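Side-chain contacts in CRISPR system Cmr subunit Cmr1-1 (Pyrococcus furiosus, PDB 4W8Z), which binds RNA and, together with Cmr6, caps the elongated type III-B Cmr ribonucleoprotein complex of a CRISPR adaptive immune system: residues M42-R47 and S219-K224; A142-W147 and K196-V201; N186-F191 and P334-W339. One frame throughout, in Å; residues are numbered along the deposited sequence.

Contact 1. Residues M42-R47 and S219-K224; sequences MRWWFR and SYATLK
Apolar contact between Trp44 and Ala221 joins the two segments. The six-membered part of the indole reaches the methyl group with its far end, Trp44 CH2 lying 4.0 Å from Ala221 CB, and the methyl meets the ring obliquely. Two features bring the indole there: CG stands anti to the backbone N (chi1 -167°), and the ring is braced by its neighbour, since Trp44 CZ3 sits over the centre of the Trp45 ring, 3.7 Å above its plane. Phe302 of strand 294-302 also touches Ala221, and Trp285 meets Trp44 with ring planes inclined at about 45°.

Charge adds little across the contact. Arg47 CZ lies 6.0 Å from the centroid of the Tyr220 ring, 17° off its normal, which amounts at most to a weak cation-pi attraction. A long, weak ion pair with Glu65 gives the same guanidinium a second partner.

Hydrogen bonding comes farther along the same helix: Leu223 pairs through its backbone with Ala48, and Lys224 N bonds to the side-chain oxygen Ser52 OG. The whole is a surface contact in which an irregular linker passes across the later turns of helix 38-54, within the RAMP superfamily region, on its way to strand 226-231 of the C-terminal Cmr1-like region.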
# COMPACT_ATOMS: atom_id res chain seq x y z
N MET A 42 -4.88 -6.89 5.15
CA MET A 42 -4.16 -7.56 6.24
C MET A 42 -3.62 -8.90 5.76
O MET A 42 -2.47 -9.25 6.01
CB MET A 42 -5.08 -7.77 7.45
CG MET A 42 -5.31 -6.52 8.29
SD MET A 42 -6.44 -6.82 9.67
CE MET A 42 -5.59 -8.16 10.50
N ARG A 43 -4.47 -9.65 5.06
CA ARG A 43 -4.09 -10.93 4.49
C ARG A 43 -2.94 -10.73 3.52
O ARG A 43 -1.98 -11.51 3.51
CB ARG A 43 -5.27 -11.59 3.79
CG ARG A 43 -5.11 -13.07 3.57
CD ARG A 43 -6.10 -13.60 2.55
NE ARG A 43 -6.20 -15.05 2.63
CZ ARG A 43 -7.14 -15.69 3.32
NH1 ARG A 43 -8.04 -14.99 4.00
NH2 ARG A 43 -7.17 -17.02 3.35
N TRP A 44 -3.02 -9.68 2.71
CA TRP A 44 -1.97 -9.37 1.75
C TRP A 44 -0.65 -9.13 2.48
O TRP A 44 0.39 -9.64 2.08
CB TRP A 44 -2.32 -8.15 0.90
CG TRP A 44 -1.42 -7.98 -0.29
CD1 TRP A 44 -1.66 -8.40 -1.56
CD2 TRP A 44 -0.12 -7.36 -0.31
NE1 TRP A 44 -0.61 -8.08 -2.38
CE2 TRP A 44 0.35 -7.44 -1.64
CE3 TRP A 44 0.67 -6.74 0.65
CZ2 TRP A 44 1.59 -6.93 -2.02
CZ3 TRP A 44 1.90 -6.23 0.27
CH2 TRP A 44 2.35 -6.33 -1.06
N TRP A 45 -0.72 -8.34 3.54
CA TRP A 45 0.49 -7.93 4.25
C TRP A 45 1.08 -9.04 5.09
O TRP A 45 2.28 -9.03 5.37
CB TRP A 45 0.20 -6.69 5.11
CG TRP A 45 0.46 -5.45 4.35
CD1 TRP A 45 -0.47 -4.57 3.87
CD2 TRP A 45 1.74 -4.96 3.92
NE1 TRP A 45 0.16 -3.56 3.18
CE2 TRP A 45 1.51 -3.77 3.20
CE3 TRP A 45 3.05 -5.42 4.08
CZ2 TRP A 45 2.55 -3.03 2.64
CZ3 TRP A 45 4.08 -4.68 3.52
CH2 TRP A 45 3.82 -3.49 2.81
N PHE A 46 0.26 -10.01 5.47
CA PHE A 46 0.79 -11.17 6.17
C PHE A 46 1.73 -11.94 5.25
O PHE A 46 2.78 -12.42 5.68
CB PHE A 46 -0.33 -12.09 6.66
CG PHE A 46 0.17 -13.41 7.16
CD1 PHE A 46 0.71 -13.52 8.43
CD2 PHE A 46 0.10 -14.54 6.36
CE1 PHE A 46 1.17 -14.73 8.89
CE2 PHE A 46 0.57 -15.75 6.82
CZ PHE A 46 1.10 -15.85 8.09
N ARG A 47 1.35 -12.04 3.98
CA ARG A 47 2.14 -12.78 3.01
C ARG A 47 3.46 -12.08 2.74
O ARG A 47 4.48 -12.73 2.51
CB ARG A 47 1.36 -12.94 1.70
CG ARG A 47 0.03 -13.64 1.84
CD ARG A 47 -0.44 -14.13 0.48
NE ARG A 47 0.65 -14.83 -0.20
CZ ARG A 47 0.50 -15.60 -1.28
NH1 ARG A 47 -0.71 -15.79 -1.80
NH2 ARG A 47 1.55 -16.18 -1.82
N SER A 219 9.66 -14.95 -5.49
CA SER A 219 8.96 -14.59 -6.72
C SER A 219 7.68 -13.81 -6.43
O SER A 219 6.82 -13.67 -7.29
CB SER A 219 8.63 -15.84 -7.53
OG SER A 219 7.75 -16.68 -6.82
N TYR A 220 7.57 -13.30 -5.20
CA TYR A 220 6.44 -12.47 -4.81
C TYR A 220 6.92 -11.34 -3.91
O TYR A 220 8.03 -11.38 -3.39
CB TYR A 220 5.36 -13.32 -4.12
CG TYR A 220 5.90 -14.39 -3.19
CD1 TYR A 220 6.25 -15.65 -3.68
CD2 TYR A 220 6.05 -14.16 -1.83
CE1 TYR A 220 6.74 -16.63 -2.84
CE2 TYR A 220 6.54 -15.14 -0.98
CZ TYR A 220 6.88 -16.38 -1.49
OH TYR A 220 7.37 -17.36 -0.66
N ALA A 221 6.08 -10.32 -3.75
CA ALA A 221 6.43 -9.15 -2.95
C ALA A 221 6.61 -9.52 -1.48
O ALA A 221 5.77 -10.21 -0.90
CB ALA A 221 5.38 -8.07 -3.10
N THR A 222 7.71 -9.06 -0.90
CA THR A 222 7.96 -9.25 0.52
C THR A 222 8.44 -7.95 1.13
O THR A 222 8.96 -7.08 0.42
CB THR A 222 9.03 -10.34 0.79
OG1 THR A 222 10.30 -9.90 0.31
CG2 THR A 222 8.65 -11.66 0.13
N LEU A 223 8.27 -7.81 2.44
CA LEU A 223 8.77 -6.63 3.14
C LEU A 223 10.30 -6.58 3.08
O LEU A 223 10.88 -5.53 2.84
CB LEU A 223 8.31 -6.62 4.60
CG LEU A 223 8.99 -5.52 5.42
CD1 LEU A 223 8.58 -4.15 4.92
CD2 LEU A 223 8.72 -5.68 6.91
N LYS A 224 10.93 -7.73 3.31
CA LYS A 224 12.39 -7.82 3.36
C LYS A 224 13.05 -7.26 2.12
O LYS A 224 14.03 -6.53 2.21
CB LYS A 224 12.83 -9.27 3.54
CG LYS A 224 14.32 -9.42 3.81
CD LYS A 224 14.79 -10.84 3.63
CE LYS A 224 16.03 -11.12 4.45
NZ LYS A 224 15.73 -11.07 5.91

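Contact 2. Residues A142-W147 and K196-V201; sequences ATLSLW and KRVLDV
With CG anti to the backbone N (chi1 -177°), Trp147 extends its indole toward the helix of Val198, whose own first torsion sets CG1 anti to the backbone N and CG2 anti to the carbonyl carbon. CG2 lies mainly over one face of the indole: Val198 CG2 is 3.6 Å from Trp147 CZ3 and 3.8 Å from the centroid of the six-membered ring, 16° off the normal. This CH-pi contact is displaced toward the rim of the ring.

CG1 faces Leu144. Val198 CG1 is 3.8 Å from Leu144 CD2, which Val198 CG2 also approaches, at 4.0 Å, and the two side chains slide past each other in opposite directions. Leu144 forks in turn, its CD1 reaching Val201 CG1 at 4.1 Å. One leucine thus bridges residues a single turn apart on the facing helix, while Val198 is held between Leu144 and Trp147.

Short-segment axes approach to 11.4 Å and run roughly antiparallel, at 151°; apolar groups fill the gap. Leu179 touches both Leu144 and Val201, Leu181 lies against Val198, and Leu176 of helix 174-178 packs on Trp147. Helix 38-54 supplies Leu49 to Leu144, placing the contact in a buried helical layer formed by helices 38-54, 136-152 and 188-206.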
# COMPACT_ATOMS: atom_id res chain seq x y z
N ALA A 142 -1.55 -11.52 13.40
CA ALA A 142 -2.66 -10.72 12.92
C ALA A 142 -2.38 -9.23 13.15
O ALA A 142 -2.58 -8.40 12.27
CB ALA A 142 -3.96 -11.14 13.59
N THR A 143 -1.92 -8.91 14.36
CA THR A 143 -1.63 -7.53 14.73
C THR A 143 -0.46 -6.97 13.93
O THR A 143 -0.49 -5.82 13.49
CB THR A 143 -1.36 -7.41 16.24
OG1 THR A 143 -2.60 -7.44 16.95
CG2 THR A 143 -0.64 -6.12 16.57
N LEU A 144 0.57 -7.78 13.74
CA LEU A 144 1.71 -7.38 12.91
C LEU A 144 1.24 -7.04 11.51
O LEU A 144 1.68 -6.04 10.93
CB LEU A 144 2.76 -8.49 12.87
CG LEU A 144 3.70 -8.53 14.08
CD1 LEU A 144 4.45 -9.84 14.13
CD2 LEU A 144 4.67 -7.37 14.03
N SER A 145 0.35 -7.86 10.96
CA SER A 145 -0.24 -7.61 9.65
C SER A 145 -0.92 -6.25 9.59
O SER A 145 -0.65 -5.45 8.69
CB SER A 145 -1.24 -8.70 9.30
OG SER A 145 -0.59 -9.95 9.16
N LEU A 146 -1.80 -6.00 10.56
CA LEU A 146 -2.51 -4.73 10.63
C LEU A 146 -1.56 -3.56 10.82
O LEU A 146 -1.74 -2.50 10.21
CB LEU A 146 -3.54 -4.75 11.76
CG LEU A 146 -4.29 -3.44 12.02
CD1 LEU A 146 -4.98 -2.94 10.77
CD2 LEU A 146 -5.30 -3.65 13.11
N TRP A 147 -0.55 -3.75 11.67
CA TRP A 147 0.49 -2.75 11.85
C TRP A 147 1.14 -2.40 10.51
O TRP A 147 1.38 -1.23 10.21
CB TRP A 147 1.56 -3.24 12.83
CG TRP A 147 2.63 -2.21 13.11
CD1 TRP A 147 2.70 -1.36 14.17
CD2 TRP A 147 3.79 -1.93 12.30
NE1 TRP A 147 3.82 -0.57 14.08
CE2 TRP A 147 4.50 -0.90 12.94
CE3 TRP A 147 4.28 -2.46 11.10
CZ2 TRP A 147 5.69 -0.37 12.42
CZ3 TRP A 147 5.46 -1.93 10.58
CH2 TRP A 147 6.15 -0.90 11.25
N LYS A 196 12.66 -2.92 11.29
CA LYS A 196 13.63 -3.93 11.69
C LYS A 196 13.04 -4.86 12.74
O LYS A 196 13.19 -6.08 12.66
CB LYS A 196 14.91 -3.26 12.21
CG LYS A 196 16.13 -4.17 12.26
CD LYS A 196 16.65 -4.31 13.69
CE LYS A 196 18.06 -4.88 13.71
NZ LYS A 196 19.05 -3.93 13.13
N ARG A 197 12.37 -4.27 13.72
CA ARG A 197 11.73 -5.02 14.79
C ARG A 197 10.67 -5.98 14.26
O ARG A 197 10.64 -7.16 14.63
CB ARG A 197 11.12 -4.06 15.81
CG ARG A 197 10.17 -4.71 16.80
CD ARG A 197 10.88 -5.72 17.67
NE ARG A 197 12.20 -5.24 18.10
CZ ARG A 197 12.41 -4.45 19.15
NH1 ARG A 197 11.39 -4.03 19.88
NH2 ARG A 197 13.64 -4.08 19.45
N VAL A 198 9.80 -5.48 13.38
CA VAL A 198 8.72 -6.27 12.81
C VAL A 198 9.29 -7.43 12.00
O VAL A 198 8.78 -8.56 12.06
CB VAL A 198 7.78 -5.42 11.92
CG1 VAL A 198 6.82 -6.31 11.14
CG2 VAL A 198 7.02 -4.40 12.75
N LEU A 199 10.35 -7.16 11.26
CA LEU A 199 11.02 -8.20 10.50
C LEU A 199 11.56 -9.26 11.45
O LEU A 199 11.23 -10.44 11.33
CB LEU A 199 12.14 -7.62 9.64
CG LEU A 199 12.54 -8.49 8.45
CD1 LEU A 199 11.45 -8.45 7.39
CD2 LEU A 199 13.90 -8.07 7.89
N ASP A 200 12.37 -8.83 12.41
CA ASP A 200 13.03 -9.74 13.35
C ASP A 200 12.07 -10.60 14.17
O ASP A 200 12.32 -11.78 14.38
CB ASP A 200 13.92 -8.94 14.30
CG ASP A 200 15.15 -8.39 13.62
OD1 ASP A 200 15.61 -9.00 12.63
OD2 ASP A 200 15.66 -7.34 14.07
N VAL A 201 10.98 -10.00 14.64
CA VAL A 201 10.01 -10.72 15.46
C VAL A 201 9.22 -11.76 14.67
O VAL A 201 9.04 -12.89 15.13
CB VAL A 201 9.03 -9.73 16.13
CG1 VAL A 201 7.75 -10.43 16.53
CG2 VAL A 201 9.68 -9.10 17.34

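Contact 3. Residues N186-F191 and P334-W339; sequences NSIDEF and PVTKVW
Phe191 offers a ring face to Val338, and the conformations of both residues make the meeting possible. The phenyl group is anti to the backbone N (chi1 -162°), and Val338 carries CG1 in the corresponding position (chi1 179°). Val338 CG1 stands 3.8 Å from Phe191 CG and 3.9 Å from the ring centroid, 15° off the normal. The side chains cross at about a right angle, giving a CH-pi contact displaced toward the rim near the ring's attachment. Phe185 also stacks on Phe191.

Ile188, one helical turn earlier, contributes its short branch. Its CG2 meets Thr336 tip to tip, Ile188 CG2 lying 4.2 Å from Thr336 CG2, with Val338 CG2 a little farther away at 4.4 Å from the same isoleucine atom.

The start of the helix is secured by an N-cap: Ser187 OG accepts from Glu190 N at 3.1 Å. Glu190 folds back in return, its OE1 taking the N-H of Asn186 at 2.7 Å from above the carboxylate plane.

A classic beta bulge places Val338 and Trp339 together opposite Val228, and the chain bends at Val338. Val230 of strand 226-231 touches both Ile188 and Val338, so the first turn of helix 188-206 packs against this sheet.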
# COMPACT_ATOMS: atom_id res chain seq x y z
N ASN A 186 6.98 9.10 15.92
CA ASN A 186 7.40 10.42 16.39
C ASN A 186 8.61 10.94 15.61
O ASN A 186 8.85 12.14 15.56
CB ASN A 186 7.73 10.37 17.88
CG ASN A 186 6.49 10.40 18.74
OD1 ASN A 186 5.37 10.41 18.24
ND2 ASN A 186 6.68 10.43 20.05
N SER A 187 9.35 10.02 15.01
CA SER A 187 10.50 10.39 14.19
C SER A 187 10.66 9.39 13.06
O SER A 187 10.04 8.33 13.07
CB SER A 187 11.77 10.43 15.03
OG SER A 187 12.16 9.12 15.41
N ILE A 188 11.50 9.72 12.08
CA ILE A 188 11.80 8.81 10.99
C ILE A 188 12.58 7.62 11.53
O ILE A 188 12.47 6.49 11.03
CB ILE A 188 12.60 9.51 9.86
CG1 ILE A 188 11.74 10.59 9.21
CG2 ILE A 188 13.08 8.51 8.81
CD1 ILE A 188 12.33 11.18 7.94
N ASP A 189 13.37 7.86 12.57
CA ASP A 189 14.17 6.80 13.18
C ASP A 189 13.30 5.75 13.87
O ASP A 189 13.64 4.57 13.86
CB ASP A 189 15.17 7.39 14.17
CG ASP A 189 16.38 7.99 13.47
OD1 ASP A 189 16.67 7.60 12.32
OD2 ASP A 189 17.04 8.86 14.09
N GLU A 190 12.19 6.18 14.46
CA GLU A 190 11.24 5.23 15.04
C GLU A 190 10.66 4.34 13.94
O GLU A 190 10.44 3.14 14.16
CB GLU A 190 10.11 5.96 15.77
CG GLU A 190 10.42 6.30 17.22
CD GLU A 190 9.25 6.95 17.94
OE1 GLU A 190 8.19 7.13 17.31
OE2 GLU A 190 9.40 7.28 19.13
N PHE A 191 10.43 4.93 12.78
CA PHE A 191 9.95 4.21 11.61
C PHE A 191 10.99 3.17 11.18
O PHE A 191 10.67 1.99 11.01
CB PHE A 191 9.65 5.19 10.47
CG PHE A 191 8.76 4.65 9.38
CD1 PHE A 191 8.40 3.31 9.35
CD2 PHE A 191 8.29 5.48 8.38
CE1 PHE A 191 7.59 2.82 8.34
CE2 PHE A 191 7.48 5.00 7.38
CZ PHE A 191 7.12 3.66 7.36
N PRO A 334 14.14 16.67 -1.38
CA PRO A 334 14.91 15.67 -0.61
C PRO A 334 14.11 14.46 -0.14
O PRO A 334 13.06 14.59 0.49
CB PRO A 334 15.41 16.48 0.60
CG PRO A 334 14.49 17.64 0.70
CD PRO A 334 14.16 17.99 -0.72
N VAL A 335 14.64 13.27 -0.44
CA VAL A 335 14.00 12.01 -0.10
C VAL A 335 14.85 11.23 0.91
O VAL A 335 16.06 11.12 0.74
CB VAL A 335 13.78 11.14 -1.36
CG1 VAL A 335 13.28 9.76 -0.99
CG2 VAL A 335 12.82 11.84 -2.31
N THR A 336 14.22 10.70 1.95
CA THR A 336 14.94 9.92 2.95
C THR A 336 14.63 8.44 2.84
O THR A 336 13.47 8.04 2.83
CB THR A 336 14.59 10.38 4.37
OG1 THR A 336 14.98 11.75 4.54
CG2 THR A 336 15.31 9.52 5.41
N LYS A 337 15.67 7.62 2.75
CA LYS A 337 15.50 6.17 2.73
C LYS A 337 15.16 5.64 4.12
O LYS A 337 15.88 5.90 5.08
CB LYS A 337 16.76 5.49 2.19
CG LYS A 337 16.64 3.98 2.00
CD LYS A 337 17.05 3.57 0.59
CE LYS A 337 15.96 3.87 -0.43
NZ LYS A 337 16.38 3.60 -1.84
N VAL A 338 14.05 4.92 4.22
CA VAL A 338 13.59 4.37 5.49
C VAL A 338 14.00 2.91 5.64
O VAL A 338 14.37 2.46 6.73
CB VAL A 338 12.05 4.49 5.62
CG1 VAL A 338 11.57 3.90 6.94
CG2 VAL A 338 11.62 5.95 5.50
N TRP A 339 13.96 2.18 4.53
CA TRP A 339 14.27 0.76 4.51
C TRP A 339 14.86 0.37 3.16
O TRP A 339 14.29 0.68 2.11
CB TRP A 339 13.02 -0.06 4.82
CG TRP A 339 13.23 -1.53 4.85
CD1 TRP A 339 12.93 -2.42 3.86
CD2 TRP A 339 13.78 -2.30 5.92
NE1 TRP A 339 13.26 -3.69 4.25
CE2 TRP A 339 13.78 -3.65 5.51
CE3 TRP A 339 14.27 -1.98 7.19
CZ2 TRP A 339 14.26 -4.68 6.32
CZ3 TRP A 339 14.74 -3.01 8.00
CH2 TRP A 339 14.74 -4.34 7.56

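From the N terminus, helix 38-54 supplies the first half of contact 1, whose loop closes only at 219-224. Inside that loop, contact 2 is fully nested, joining helix 136-152 to helix 188-206. Contact 3 begins at 186-191, between the two segments of contact 2, and ends at 334-339, beyond contact 1; it therefore crosses both. Contacts 2 and 3 share helix 188-206, using different turns of it. The contacts also touch directly: Phe46 packs on Ser145 between contacts 1 and 2, while Trp339 touches Leu199 of contact 2 and makes a weak hydrogen bond to Leu223 of contact 1. Together the three contacts tie the N-terminal helices to the C-terminal sheet.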